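Local coordinates for protein ATP synthase subunit s, mitochondrial (Bos taurus, PDB 3E3Z) that regulates the mitochondrial ATP synthase, being needed for its proton conduction and blocking a proton leak through an alternative exit pathway, at residues A[9-14]-A[32-37]; A[26-31]-A[61-66]; A[67-72]-A[89-94]. The protein carries 1 engineered substitution. All coordinates share one frame; numbering follows the deposited sequence. Where two conformers were deposited one is given.

The three contacts run from the helical N-terminal domain into the leucine-rich repeats. Contact 1 joins the ends of helices 2-11 and 23-33. Contact 2 lays helix 23-33 against strand 63-69, and contact 3 pairs that strand with its parallel neighbour 89-93. Their centres lie about 10 to 13 Å apart. Contacts 1 and 2 cross along the chain and share helix 23-33. Contact 3 opens after both have closed. The sheet ties them together: M37 N meets D67 O, and I66 O meets R91 N. Magnesium is bound by G35 O of contact 1 and T69 O of contact 3, so the metal bridges the N-terminal domain and the repeats.

Contact 1: residues A[9-14]-A[32-37]; sequences VFNKVD and LRCGAM. With MG (magnesium ion), chain B; PA0 (Phenylarsine oxide), chain D.
The N-terminal domain packs two helix ends together here, just before the chain enters the first leucine-rich repeat. The end of helix 2-11 meets the end of helix 23-33, with R33 reaching over to the carbonyl of F10. R33 NE donates to F10 O at 2.8 Å. R33 NH2 donates to the same F10 O at 2.9 Å, so two nitrogens grip one oxygen side-on. F10 O lies in the guanidinium plane, but the NH2 nitrogen sits well above the plane of the carbonyl. The R33 chain begins with CG between the backbone N and the carbonyl carbon (chi1 78°), then runs extended from CG to NE. This carries the guanidinium across to the end of the first helix. Water 1 accepts from D14 N and, weakly, from R33 NH2, which extends the link into the turn that follows. D14 itself caps the next helix, with OD2 bonded to R17 N.

The F10 ring is met in two ways. R33 O lies at its edge, in plane, 3.2 Å from F10 CE1. One atom of the phenylarsine oxide ring, C2, sits over one face, offset toward the rim, 3.7 Å from F10 CG. The two rings stand nearly perpendicular. With chi1 -68° the sulfur of C34 turns toward F10, and C34 SG packs against F10 CB at 3.9 Å.

A Schellman motif ends helix 23-33. Its positive-phi residue is G35, whose N bonds to L32 O, while A36 N reaches back to L31 O. The turn also presents a carbonyl to the metal. T69 O, outside this contact, and waters 2, 3 and 4 bind the magnesium ion too, and G35 O is 2.2 Å from it.

Contact 2: residues A[26-31]-A[61-66]; sequences AASEWL and YKIQAI
I63 and I66 of the strand meet A27, S28 and L31 of the helix in a buried, mainly apolar contact. It lies where the N-terminal domain covers the start of the leucine-rich repeat sheet. Helix 23-33 and strand 63-69 run nearly parallel here, their segment axes 16° apart and 10.9 Å at closest approach.

The I63 methyl CD1 is the centre of one cluster. It touches A27 CB at 4.0 Å and comes 3.7 Å from S28 OG. I63 CG1 is anti to its own carbonyl carbon (chi1 -61°), and the extended second torsion carries CD1 to the helix. L31 and I66 form the other cluster, crossing at about a right angle. Both branches of L31 are used. L31 CD1 meets I66 CD1 at 3.9 Å, and L31 CD2 meets I66 CG2 at 4.0 Å. L31 CD2 also lies over one face of the W30 ring. L31 CD1 is 4.5 Å from I63 CD1 as well, which links the two clusters across the contact.

I63 and I66 both direct their CB atoms to the helix. Between them in sequence, Q64 and A65 both face R39 of the antiparallel edge strand and form a classic beta bulge.

The next shell fixes these groups. V38 of strand 37-40 touches both S28 and L31. S28 OG sits in a buried contact but is satisfied from outside the two segments, by D24 O and Y40 OH, and D24 also ties the helix to the first residue of the strand, its OD1 accepting from I63 N.

Contact 3: residues A[67-72]-A[89-94]; sequences DATDSC and KIRLCK. With MG (magnesium ion), chain B; PA0 (Phenylarsine oxide), chain D.
D67, A68 and T69 pair with R91, L92 and C93 as parallel neighbours in the leucine-rich repeat sheet. The backbone ladder is the tight part. A68 N donates to R91 O at 2.9 Å. C93 N donates to A68 O at 2.8 Å. D70 N continues the ladder to C93 O at 2.9 Å. A68 CB meets L92 CD2 at 4.0 Å on one face of the sheet.

D67, T69, R91 and C93 project from the other face. T69 OG1 donates to D67 OD1 at 2.7 Å and packs over C93 CB. R91 has two conformers. In the one described here it lies beside D67, with R91 CD 3.5 Å from D67 OD1, and its guanidinium salt-bridges E120 on the next strand.

The solvent side is at D70 and K94, where water enters the contact. D70 OD2 and K94 NZ form a long salt bridge of 3.4 Å, and water 5 bonds to both. The bend at chi3 of K94 (-71°) turns its amine back to D70. Water 6 joins S71 O and K94 O.

T69 O binds magnesium at 2.3 Å, and magnesium-bound water 2 donates to D70 O. The metal probably polarises T69 O directly, and D70 O only through water 2, which it would make a stronger donor.

Contact 1: residues A[9-14]-A[32-37]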
ATOM      1  N   VAL A   9      12.830  12.374  -1.925  1.00  6.57           N
ATOM      2  CA  VAL A   9      13.710  11.947  -0.862  1.00  6.64           C
ATOM      3  C   VAL A   9      12.929  11.364   0.337  1.00  6.69           C
ATOM      4  O   VAL A   9      13.424  10.515   1.064  1.00  6.72           O
ATOM      5  CB  VAL A   9      14.705  13.077  -0.472  1.00  6.69           C
ATOM      6  CG1 VAL A   9      14.123  14.061   0.521  1.00  6.89           C
ATOM      7  CG2 VAL A   9      15.904  12.438   0.018  1.00  7.70           C
ATOM      8  N   PHE A  10      11.685  11.802   0.491  1.00  6.72           N
ATOM      9  CA  PHE A  10      10.768  11.205   1.488  1.00  6.36           C
ATOM     10  C   PHE A  10      10.516   9.741   1.140  1.00  6.37           C
ATOM     11  O   PHE A  10      10.338   8.911   2.032  1.00  6.38           O
ATOM     12  CB  PHE A  10       9.465  11.999   1.637  1.00  6.45           C
ATOM     13  CG  PHE A  10       9.493  13.002   2.766  1.00  6.50           C
ATOM     14  CD1 PHE A  10       8.644  12.896   3.853  1.00  6.39           C
ATOM     15  CD2 PHE A  10      10.387  14.054   2.753  1.00  6.50           C
ATOM     16  CE1 PHE A  10       8.670  13.801   4.882  1.00  7.29           C
ATOM     17  CE2 PHE A  10      10.425  14.947   3.794  1.00  6.97           C
ATOM     18  CZ  PHE A  10       9.561  14.830   4.854  1.00  7.26           C
ATOM     19  N   ASN A  11      10.551   9.451  -0.155  1.00  6.00           N
ATOM     20  CA  ASN A  11      10.163   8.135  -0.675  1.00  5.97           C
ATOM     21  C   ASN A  11      11.341   7.213  -0.904  1.00  6.15           C
ATOM     22  O   ASN A  11      11.224   5.986  -0.861  1.00  6.78           O
ATOM     23  CB  ASN A  11       9.300   8.267  -1.941  1.00  5.60           C
ATOM     24  CG  ASN A  11       7.881   8.566  -1.618  1.00  5.91           C
ATOM     25  OD1 ASN A  11       7.415   9.731  -1.726  1.00  6.90           O
ATOM     26  ND2 ASN A  11       7.182   7.543  -1.153  1.00  4.78           N
ATOM     27  N   LYS A  12      12.507   7.781  -1.193  1.00  6.09           N
ATOM     28  CA  LYS A  12      13.652   6.955  -1.614  1.00  6.36           C
ATOM     29  C   LYS A  12      14.090   5.948  -0.557  1.00  6.23           C
ATOM     30  O   LYS A  12      14.169   6.283   0.609  1.00  6.65           O
ATOM     31  CB  LYS A  12      14.859   7.860  -1.952  1.00  6.29           C
ATOM     32  CG  LYS A  12      16.007   7.136  -2.591  1.00  7.20           C
ATOM     33  CD  LYS A  12      17.142   8.103  -2.900  1.00  8.22           C
ATOM     34  CE  LYS A  12      18.370   7.374  -3.359  1.00  9.41           C
ATOM     35  NZ  LYS A  12      18.065   6.589  -4.562  1.00  9.84           N
ATOM     36  N   VAL A  13      14.338   4.723  -0.991  1.00  6.46           N
ATOM     37  CA  VAL A  13      14.807   3.645  -0.092  1.00  6.84           C
ATOM     38  C   VAL A  13      16.253   3.860   0.279  1.00  7.15           C
ATOM     39  O   VAL A  13      17.082   4.137  -0.585  1.00  7.32           O
ATOM     40  CB  VAL A  13      14.653   2.267  -0.739  1.00  7.10           C
ATOM     41  CG1 VAL A  13      15.213   1.175   0.158  1.00  7.29           C
ATOM     42  CG2 VAL A  13      13.167   1.978  -1.041  1.00  7.35           C
ATOM     43  N   ASP A  14      16.533   3.755   1.568  1.00  7.29           N
ATOM     44  CA  ASP A  14      17.911   3.688   2.058  1.00  7.59           C
ATOM     45  C   ASP A  14      18.200   2.270   2.444  1.00  7.83           C
ATOM     46  O   ASP A  14      17.729   1.779   3.477  1.00  7.93           O
ATOM     47  CB  ASP A  14      18.097   4.588   3.251  1.00  7.41           C
ATOM     48  CG  ASP A  14      19.551   4.688   3.707  1.00  8.69           C
ATOM     49  OD1 ASP A  14      19.960   5.789   4.139  1.00  8.54           O
ATOM     50  OD2 ASP A  14      20.264   3.684   3.605  1.00  8.90           O
ATOM     51  N   LEU A  32       5.418   6.288   8.024  1.00  5.68           N
ATOM     52  CA  LEU A  32       5.077   7.313   8.969  1.00  5.62           C
ATOM     53  C   LEU A  32       5.649   8.692   8.522  1.00  5.48           C
ATOM     54  O   LEU A  32       4.994   9.718   8.670  1.00  5.28           O
ATOM     55  CB  LEU A  32       5.538   6.948  10.397  1.00  5.81           C
ATOM     56  CG  LEU A  32       4.435   6.203  11.164  1.00  6.07           C
ATOM     57  CD1 LEU A  32       4.082   4.794  10.542  1.00  6.43           C
ATOM     58  CD2 LEU A  32       4.838   6.080  12.638  1.00  7.83           C
ATOM     59  N   ARG A  33       6.862   8.710   7.985  1.00  5.76           N
ATOM     60  CA  ARG A  33       7.436  10.015   7.606  1.00  5.81           C
ATOM     61  C   ARG A  33       6.640  10.618   6.449  1.00  5.72           C
ATOM     62  O   ARG A  33       6.553  11.832   6.312  1.00  6.15           O
ATOM     63  CB  ARG A  33       8.928   9.944   7.319  1.00  5.93           C
ATOM     64  CG  ARG A  33       9.323   9.394   5.980  1.00  5.84           C
ATOM     65  CD  ARG A  33      10.707   8.834   5.995  1.00  5.88           C
ATOM     66  NE  ARG A  33      11.144   8.378   4.689  1.00  5.80           N
ATOM     67  CZ  ARG A  33      12.011   7.410   4.467  1.00  6.07           C
ATOM     68  NH1 ARG A  33      12.677   6.809   5.479  1.00  6.26           N
ATOM     69  NH2 ARG A  33      12.281   7.062   3.236  1.00  6.64           N
ATOM     70  N   CYS A  34       5.974   9.757   5.684  1.00  5.69           N
ATOM     71  CA  CYS A  34       5.121  10.186   4.547  1.00  5.81           C
ATOM     72  C   CYS A  34       3.622  10.338   4.865  1.00  5.79           C
ATOM     73  O   CYS A  34       2.754  10.460   3.984  1.00  6.10           O
ATOM     74  CB  CYS A  34       5.272   9.187   3.409  1.00  5.65           C
ATOM     75  SG  CYS A  34       6.914   9.160   2.590  1.00  6.18           S
ATOM     76  N   GLY A  35       3.315  10.349   6.136  1.00  6.03           N
ATOM     77  CA  GLY A  35       1.963  10.632   6.602  1.00  5.99           C
ATOM     78  C   GLY A  35       1.003   9.461   6.605  1.00  5.99           C
ATOM     79  O   GLY A  35      -0.187   9.634   6.575  1.00  6.40           O
ATOM     80  N   ALA A  36       1.556   8.275   6.610  1.00  5.84           N
ATOM     81  CA  ALA A  36       0.780   7.044   6.725  1.00  5.74           C
ATOM     82  C   ALA A  36       0.914   6.452   8.147  1.00  5.78           C
ATOM     83  O   ALA A  36       1.685   6.933   8.991  1.00  6.06           O
ATOM     84  CB  ALA A  36       1.221   5.993   5.649  1.00  5.58           C
ATOM     85  N   MET A  37       0.157   5.400   8.372  1.00  5.50           N
ATOM     86  CA  MET A  37       0.183   4.646   9.653  1.00  5.70           C
ATOM     87  C   MET A  37       0.316   3.160   9.368  1.00  5.51           C
ATOM     88  O   MET A  37      -0.116   2.676   8.326  1.00  5.34           O
ATOM     89  CB  MET A  37      -1.094   4.886  10.449  1.00  5.73           C
ATOM     90  CG  MET A  37      -1.451   6.359  10.609  1.00  5.89           C
ATOM     91  SD  MET A  37      -2.987   6.558  11.534  1.00  7.10           S
ATOM     92  CE  MET A  37      -3.089   8.346  11.630  1.00  7.38           C
TER
HETATM   93 MG    MG B 176      -2.160  10.169   7.350  1.00  7.15          MG
HETATM   94 AS7  PA0 D 178       5.103  14.169   2.865  1.00  8.91          AS
HETATM   95  C1  PA0 D 178       5.486  15.004   1.845  1.00 13.16           C
HETATM   96  C2  PA0 D 178       6.825  15.161   1.511  1.00 13.41           C
HETATM   97  C3  PA0 D 178       7.192  15.999   0.469  1.00 14.05           C
HETATM   98  C4  PA0 D 178       6.234  16.696  -0.262  1.00 14.67           C
HETATM   99  C5  PA0 D 178       4.888  16.554   0.064  1.00 14.17           C
HETATM  100  C6  PA0 D 178       4.526  15.715   1.114  1.00 13.64           C
HETATM  101  O   HOH W   1      14.458   4.560   3.561  1.00  8.07           O
HETATM  102  O   HOH W   2      -1.660  12.504   6.840  1.00  7.50           O
HETATM  103  O   HOH W   3      -4.332  10.789   8.182  1.00  7.41           O
HETATM  104  O   HOH W   4      -1.203  10.472   9.561  1.00  7.88           O

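Contact 2: residues A[26-31]-A[61-66]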
ATOM      1  N   ALA A  26      12.266  -0.355   8.549  1.00  6.09           N
ATOM      2  CA  ALA A  26      12.581   0.652   7.513  1.00  6.17           C
ATOM      3  C   ALA A  26      11.316   1.113   6.817  1.00  5.69           C
ATOM      4  O   ALA A  26      11.136   2.306   6.561  1.00  5.86           O
ATOM      5  CB  ALA A  26      13.621   0.121   6.488  1.00  6.13           C
ATOM      6  N   ALA A  27      10.439   0.164   6.509  1.00  5.47           N
ATOM      7  CA  ALA A  27       9.165   0.495   5.855  1.00  5.63           C
ATOM      8  C   ALA A  27       8.244   1.267   6.800  1.00  5.85           C
ATOM      9  O   ALA A  27       7.506   2.149   6.371  1.00  5.37           O
ATOM     10  CB  ALA A  27       8.448  -0.795   5.332  1.00  5.54           C
ATOM     11  N   SER A  28       8.322   0.970   8.104  1.00  5.70           N
ATOM     12  CA  SER A  28       7.498   1.715   9.064  1.00  5.53           C
ATOM     13  C   SER A  28       7.908   3.193   9.054  1.00  5.78           C
ATOM     14  O   SER A  28       7.052   4.070   9.094  1.00  5.52           O
ATOM     15  CB  SER A  28       7.604   1.159  10.485  1.00  5.84           C
ATOM     16  OG  SER A  28       7.170  -0.190  10.580  1.00  5.42           O
ATOM     17  N   GLU A  29       9.224   3.421   9.028  1.00  5.68           N
ATOM     18  CA  GLU A  29       9.803   4.769   8.985  1.00  5.83           C
ATOM     19  C   GLU A  29       9.378   5.547   7.750  1.00  5.76           C
ATOM     20  O   GLU A  29       8.951   6.709   7.842  1.00  5.97           O
ATOM     21  CB  GLU A  29      11.308   4.706   9.110  1.00  6.21           C
ATOM     22  CG  GLU A  29      11.715   4.268  10.483  1.00  6.57           C
ATOM     23  CD  GLU A  29      13.155   3.871  10.597  1.00  7.93           C
ATOM     24  OE1 GLU A  29      13.873   3.865   9.585  1.00  7.94           O
ATOM     25  OE2 GLU A  29      13.583   3.594  11.739  1.00  9.01           O
ATOM     26  N   TRP A  30       9.473   4.877   6.605  1.00  5.63           N
ATOM     27  CA  TRP A  30       9.008   5.440   5.314  1.00  5.39           C
ATOM     28  C   TRP A  30       7.527   5.848   5.387  1.00  5.51           C
ATOM     29  O   TRP A  30       7.153   6.955   5.064  1.00  5.03           O
ATOM     30  CB  TRP A  30       9.295   4.482   4.144  1.00  5.61           C
ATOM     31  CG  TRP A  30       8.507   4.738   2.897  1.00  5.32           C
ATOM     32  CD1 TRP A  30       8.541   5.846   2.120  1.00  4.86           C
ATOM     33  CD2 TRP A  30       7.536   3.853   2.292  1.00  5.32           C
ATOM     34  NE1 TRP A  30       7.678   5.711   1.049  1.00  5.38           N
ATOM     35  CE2 TRP A  30       7.050   4.498   1.140  1.00  4.72           C
ATOM     36  CE3 TRP A  30       7.058   2.575   2.608  1.00  5.65           C
ATOM     37  CZ2 TRP A  30       6.066   3.943   0.330  1.00  5.45           C
ATOM     38  CZ3 TRP A  30       6.089   2.034   1.795  1.00  5.89           C
ATOM     39  CH2 TRP A  30       5.609   2.704   0.681  1.00  5.39           C
ATOM     40  N   LEU A  31       6.675   4.907   5.813  1.00  5.37           N
ATOM     41  CA  LEU A  31       5.242   5.164   5.876  1.00  5.58           C
ATOM     42  C   LEU A  31       4.914   6.329   6.804  1.00  5.53           C
ATOM     43  O   LEU A  31       4.250   7.285   6.419  1.00  5.53           O
ATOM     44  CB  LEU A  31       4.463   3.881   6.224  1.00  5.38           C
ATOM     45  CG  LEU A  31       4.455   2.961   5.022  1.00  5.37           C
ATOM     46  CD1 LEU A  31       4.266   1.490   5.378  1.00  5.76           C
ATOM     47  CD2 LEU A  31       3.425   3.417   4.024  1.00  4.88           C
ATOM     48  N   TYR A  61       8.899  -6.606  15.321  1.00  7.96           N
ATOM     49  CA  TYR A  61       7.585  -6.074  14.898  1.00  7.22           C
ATOM     50  C   TYR A  61       7.406  -6.173  13.392  1.00  6.72           C
ATOM     51  O   TYR A  61       8.244  -5.725  12.617  1.00  6.59           O
ATOM     52  CB  TYR A  61       7.422  -4.643  15.372  1.00  7.36           C
ATOM     53  CG  TYR A  61       7.385  -4.600  16.882  1.00  7.83           C
ATOM     54  CD1 TYR A  61       6.326  -5.176  17.558  1.00  9.08           C
ATOM     55  CD2 TYR A  61       8.428  -4.049  17.612  1.00  9.64           C
ATOM     56  CE1 TYR A  61       6.267  -5.168  18.940  1.00 10.49           C
ATOM     57  CE2 TYR A  61       8.383  -4.031  19.011  1.00 10.13           C
ATOM     58  CZ  TYR A  61       7.301  -4.603  19.653  1.00 10.59           C
ATOM     59  OH  TYR A  61       7.232  -4.623  21.039  1.00 12.53           O
ATOM     60  N   LYS A  62       6.290  -6.797  13.010  1.00  6.23           N
ATOM     61  CA  LYS A  62       5.961  -7.091  11.614  1.00  6.15           C
ATOM     62  C   LYS A  62       4.669  -6.401  11.211  1.00  6.01           C
ATOM     63  O   LYS A  62       3.632  -6.557  11.851  1.00  6.00           O
ATOM     64  CB  LYS A  62       5.801  -8.599  11.381  1.00  6.31           C
ATOM     65  CG  LYS A  62       6.956  -9.446  11.904  1.00  5.50           C
ATOM     66  CD  LYS A  62       8.317  -9.107  11.319  1.00  6.48           C
ATOM     67  CE  LYS A  62       9.386 -10.080  11.861  1.00  6.47           C
ATOM     68  NZ  LYS A  62      10.730  -9.782  11.326  1.00  7.01           N
ATOM     69  N   ILE A  63       4.726  -5.662  10.108  1.00  5.92           N
ATOM     70  CA  ILE A  63       3.572  -4.915   9.648  1.00  5.72           C
ATOM     71  C   ILE A  63       2.493  -5.867   9.168  1.00  5.66           C
ATOM     72  O   ILE A  63       2.728  -6.751   8.321  1.00  5.94           O
ATOM     73  CB  ILE A  63       3.899  -3.913   8.501  1.00  5.80           C
ATOM     74  CG1 ILE A  63       4.907  -2.866   8.961  1.00  5.91           C
ATOM     75  CG2 ILE A  63       2.608  -3.289   7.890  1.00  5.01           C
ATOM     76  CD1 ILE A  63       5.563  -2.084   7.777  1.00  5.72           C
ATOM     77  N   GLN A  64       1.315  -5.701   9.751  1.00  5.42           N
ATOM     78  CA  GLN A  64       0.102  -6.459   9.334  1.00  5.33           C
ATOM     79  C   GLN A  64      -0.824  -5.622   8.476  1.00  5.24           C
ATOM     80  O   GLN A  64      -1.460  -6.124   7.550  1.00  5.37           O
ATOM     81  CB  GLN A  64      -0.699  -6.962  10.550  1.00  5.56           C
ATOM     82  CG  GLN A  64      -1.907  -7.780  10.165  1.00  6.10           C
ATOM     83  CD  GLN A  64      -2.557  -8.531  11.328  1.00  7.34           C
ATOM     84  OE1 GLN A  64      -2.440  -8.135  12.480  1.00  6.41           O
ATOM     85  NE2 GLN A  64      -3.235  -9.643  11.016  1.00  7.71           N
ATOM     86  N   ALA A  65      -0.933  -4.356   8.835  1.00  5.10           N
ATOM     87  CA  ALA A  65      -1.858  -3.428   8.201  1.00  4.64           C
ATOM     88  C   ALA A  65      -1.218  -2.056   7.993  1.00  4.82           C
ATOM     89  O   ALA A  65      -0.409  -1.578   8.788  1.00  4.81           O
ATOM     90  CB  ALA A  65      -3.188  -3.300   9.023  1.00  4.68           C
ATOM     91  N   ILE A  66      -1.584  -1.457   6.884  1.00  4.96           N
ATOM     92  CA  ILE A  66      -1.138  -0.123   6.498  1.00  5.10           C
ATOM     93  C   ILE A  66      -2.369   0.738   6.186  1.00  4.96           C
ATOM     94  O   ILE A  66      -3.305   0.322   5.501  1.00  4.94           O
ATOM     95  CB  ILE A  66      -0.212  -0.169   5.229  1.00  4.98           C
ATOM     96  CG1 ILE A  66       1.093  -0.919   5.520  1.00  5.31           C
ATOM     97  CG2 ILE A  66       0.088   1.286   4.666  1.00  5.22           C
ATOM     98  CD1 ILE A  66       1.845  -1.386   4.285  1.00  5.65           C
TER

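Contact 3: residues A[67-72]-A[89-94]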
ATOM      1  N   ASP A  67      -2.344   1.957   6.700  1.00  4.92           N
ATOM      2  CA  ASP A  67      -3.370   2.962   6.373  1.00  5.15           C
ATOM      3  C   ASP A  67      -2.711   4.269   6.001  1.00  5.12           C
ATOM      4  O   ASP A  67      -2.200   4.998   6.864  1.00  5.09           O
ATOM      5  CB  ASP A  67      -4.321   3.154   7.555  1.00  5.05           C
ATOM      6  CG  ASP A  67      -5.387   4.200   7.316  1.00  6.37           C
ATOM      7  OD1 ASP A  67      -5.452   4.785   6.215  1.00  6.67           O
ATOM      8  OD2 ASP A  67      -6.247   4.397   8.241  1.00  7.20           O
ATOM      9  N   ALA A  68      -2.631   4.478   4.698  1.00  5.28           N
ATOM     10  CA  ALA A  68      -2.008   5.667   4.108  1.00  5.19           C
ATOM     11  C   ALA A  68      -3.093   6.588   3.663  1.00  5.17           C
ATOM     12  O   ALA A  68      -3.675   6.450   2.549  1.00  5.10           O
ATOM     13  CB  ALA A  68      -1.077   5.273   2.907  1.00  5.18           C
ATOM     14  N   THR A  69      -3.415   7.524   4.545  1.00  5.41           N
ATOM     15  CA  THR A  69      -4.453   8.505   4.267  1.00  5.51           C
ATOM     16  C   THR A  69      -3.795   9.883   4.281  1.00  5.70           C
ATOM     17  O   THR A  69      -3.071  10.222   5.220  1.00  5.57           O
ATOM     18  CB  THR A  69      -5.586   8.429   5.318  1.00  5.74           C
ATOM     19  OG1 THR A  69      -6.282   7.176   5.234  1.00  6.02           O
ATOM     20  CG2 THR A  69      -6.568   9.547   5.135  1.00  6.10           C
ATOM     21  N   ASP A  70      -4.025  10.662   3.234  1.00  5.80           N
ATOM     22  CA  ASP A  70      -3.443  12.005   3.144  1.00  6.08           C
ATOM     23  C   ASP A  70      -1.930  11.906   3.254  1.00  6.10           C
ATOM     24  O   ASP A  70      -1.249  12.619   4.022  1.00  6.50           O
ATOM     25  CB  ASP A  70      -4.056  12.930   4.198  1.00  6.28           C
ATOM     26  CG  ASP A  70      -5.391  13.470   3.787  1.00  6.83           C
ATOM     27  OD1 ASP A  70      -5.511  13.967   2.649  1.00  7.46           O
ATOM     28  OD2 ASP A  70      -6.330  13.406   4.590  1.00  9.07           O
ATOM     29  N   SER A  71      -1.405  10.962   2.468  1.00  6.02           N
ATOM     30  CA  SER A  71      -0.007  10.565   2.492  1.00  5.74           C
ATOM     31  C   SER A  71       0.700  10.887   1.174  1.00  5.80           C
ATOM     32  O   SER A  71       0.084  10.920   0.113  1.00  5.92           O
ATOM     33  CB  SER A  71       0.073   9.055   2.736  1.00  5.84           C
ATOM     34  OG  SER A  71       1.366   8.540   2.628  1.00  6.24           O
ATOM     35  N   CYS A  72       1.994  11.143   1.279  1.00  5.65           N
ATOM     36  CA  CYS A  72       2.828  11.451   0.092  1.00  5.87           C
ATOM     37  C   CYS A  72       3.604  10.296  -0.476  1.00  5.79           C
ATOM     38  O   CYS A  72       4.508  10.488  -1.289  1.00  6.07           O
ATOM     39  CB  CYS A  72       3.795  12.607   0.355  1.00  5.79           C
ATOM     40  SG  CYS A  72       5.030  12.274   1.549  1.00  7.46           S
ATOM     41  N   LYS A  89      -3.356  -6.177   4.990  1.00  4.96           N
ATOM     42  CA  LYS A  89      -4.318  -5.100   4.756  1.00  4.97           C
ATOM     43  C   LYS A  89      -3.626  -3.808   4.361  1.00  4.89           C
ATOM     44  O   LYS A  89      -2.733  -3.371   5.018  1.00  5.01           O
ATOM     45  CB  LYS A  89      -5.149  -4.824   6.002  1.00  5.06           C
ATOM     46  CG  LYS A  89      -6.007  -5.978   6.535  1.00  5.74           C
ATOM     47  CD  LYS A  89      -6.649  -5.547   7.887  1.00  6.71           C
ATOM     48  CE  LYS A  89      -7.687  -6.511   8.429  1.00  7.72           C
ATOM     49  NZ  LYS A  89      -8.225  -6.134   9.837  1.00  7.25           N
ATOM     50  N   ILE A  90      -4.115  -3.196   3.284  1.00  5.12           N
ATOM     51  CA  ILE A  90      -3.644  -1.864   2.866  1.00  5.10           C
ATOM     52  C   ILE A  90      -4.785  -0.986   2.463  1.00  5.00           C
ATOM     53  O   ILE A  90      -5.633  -1.371   1.664  1.00  5.37           O
ATOM     54  CB  ILE A  90      -2.693  -1.939   1.648  1.00  5.03           C
ATOM     55  CG1 ILE A  90      -1.473  -2.786   1.954  1.00  4.46           C
ATOM     56  CG2 ILE A  90      -2.227  -0.501   1.225  1.00  5.37           C
ATOM     57  CD1 ILE A  90      -0.541  -3.023   0.696  1.00  4.73           C
ATOM     58  N   ARG A  91      -4.845   0.190   3.083  0.50  5.13           N
ATOM     59  CA  ARG A  91      -5.744   1.262   2.642  0.50  4.97           C
ATOM     60  C   ARG A  91      -4.914   2.393   2.082  0.50  4.84           C
ATOM     61  O   ARG A  91      -3.961   2.866   2.703  0.50  4.60           O
ATOM     62  CB  ARG A  91      -6.649   1.802   3.762  0.50  4.91           C
ATOM     63  CG  ARG A  91      -7.350   3.114   3.399  0.50  5.11           C
ATOM     64  CD  ARG A  91      -8.317   3.654   4.461  0.50  5.88           C
ATOM     65  NE  ARG A  91      -9.607   2.963   4.430  0.50  5.68           N
ATOM     66  CZ  ARG A  91     -10.774   3.517   4.715  0.50  5.26           C
ATOM     67  NH1 ARG A  91     -10.826   4.811   5.007  0.50  4.58           N
ATOM     68  NH2 ARG A  91     -11.894   2.771   4.672  0.50  6.00           N
ATOM     69  N   LEU A  92      -5.298   2.796   0.880  1.00  5.04           N
ATOM     70  CA  LEU A  92      -4.764   4.001   0.222  1.00  4.99           C
ATOM     71  C   LEU A  92      -5.929   4.961   0.047  1.00  5.25           C
ATOM     72  O   LEU A  92      -6.899   4.694  -0.690  1.00  5.53           O
ATOM     73  CB  LEU A  92      -4.163   3.666  -1.146  1.00  4.69           C
ATOM     74  CG  LEU A  92      -3.106   2.588  -1.120  1.00  4.83           C
ATOM     75  CD1 LEU A  92      -2.663   2.237  -2.545  1.00  5.58           C
ATOM     76  CD2 LEU A  92      -1.913   3.037  -0.269  1.00  5.19           C
ATOM     77  N   CYS A  93      -5.851   6.071   0.761  1.00  5.65           N
ATOM     78  CA  CYS A  93      -6.934   7.039   0.768  1.00  5.51           C
ATOM     79  C   CYS A  93      -6.404   8.490   0.688  1.00  5.51           C
ATOM     80  O   CYS A  93      -5.560   8.901   1.438  1.00  5.72           O
ATOM     81  CB  CYS A  93      -7.805   6.828   1.981  1.00  5.84           C
ATOM     82  SG  CYS A  93      -9.117   8.098   2.271  1.00  6.65           S
ATOM     83  N   LYS A  94      -6.881   9.229  -0.295  1.00  5.69           N
ATOM     84  CA  LYS A  94      -6.402  10.604  -0.480  1.00  6.00           C
ATOM     85  C   LYS A  94      -4.879  10.627  -0.556  1.00  5.95           C
ATOM     86  O   LYS A  94      -4.204  11.420   0.072  1.00  6.50           O
ATOM     87  CB  LYS A  94      -6.941  11.522   0.625  1.00  6.19           C
ATOM     88  CG  LYS A  94      -8.429  11.696   0.580  1.00  7.08           C
ATOM     89  CD  LYS A  94      -8.943  12.578   1.719  1.00  7.64           C
ATOM     90  CE  LYS A  94      -8.866  11.907   3.080  1.00  9.30           C
ATOM     91  NZ  LYS A  94      -9.632  12.653   4.136  1.00 10.05           N
TER
HETATM   92 MG    MG B 176      -2.160  10.169   7.350  1.00  7.15          MG
HETATM   93 AS7  PA0 D 178       5.103  14.169   2.865  1.00  8.91          AS
HETATM   94  C1  PA0 D 178       5.486  15.004   1.845  1.00 13.16           C
HETATM   95  C2  PA0 D 178       6.825  15.161   1.511  1.00 13.41           C
HETATM   96  C3  PA0 D 178       7.192  15.999   0.469  1.00 14.05           C
HETATM   97  C4  PA0 D 178       6.234  16.696  -0.262  1.00 14.67           C
HETATM   98  C5  PA0 D 178       4.888  16.554   0.064  1.00 14.17           C
HETATM   99  C6  PA0 D 178       4.526  15.715   1.114  1.00 13.64           C
HETATM  100  O   HOH W   5      -8.448  14.970   4.504  1.00 13.11           O
HETATM  101  O   HOH W   2      -1.660  12.504   6.840  1.00  7.50           O
HETATM  102  O   HOH W   6      -1.663  12.976  -0.653  1.00  8.73           O
HETATM  103  O   HOH W   3      -4.332  10.789   8.182  1.00  7.41           O
HETATM  104  O   HOH W   4      -1.203  10.472   9.561  1.00  7.88           O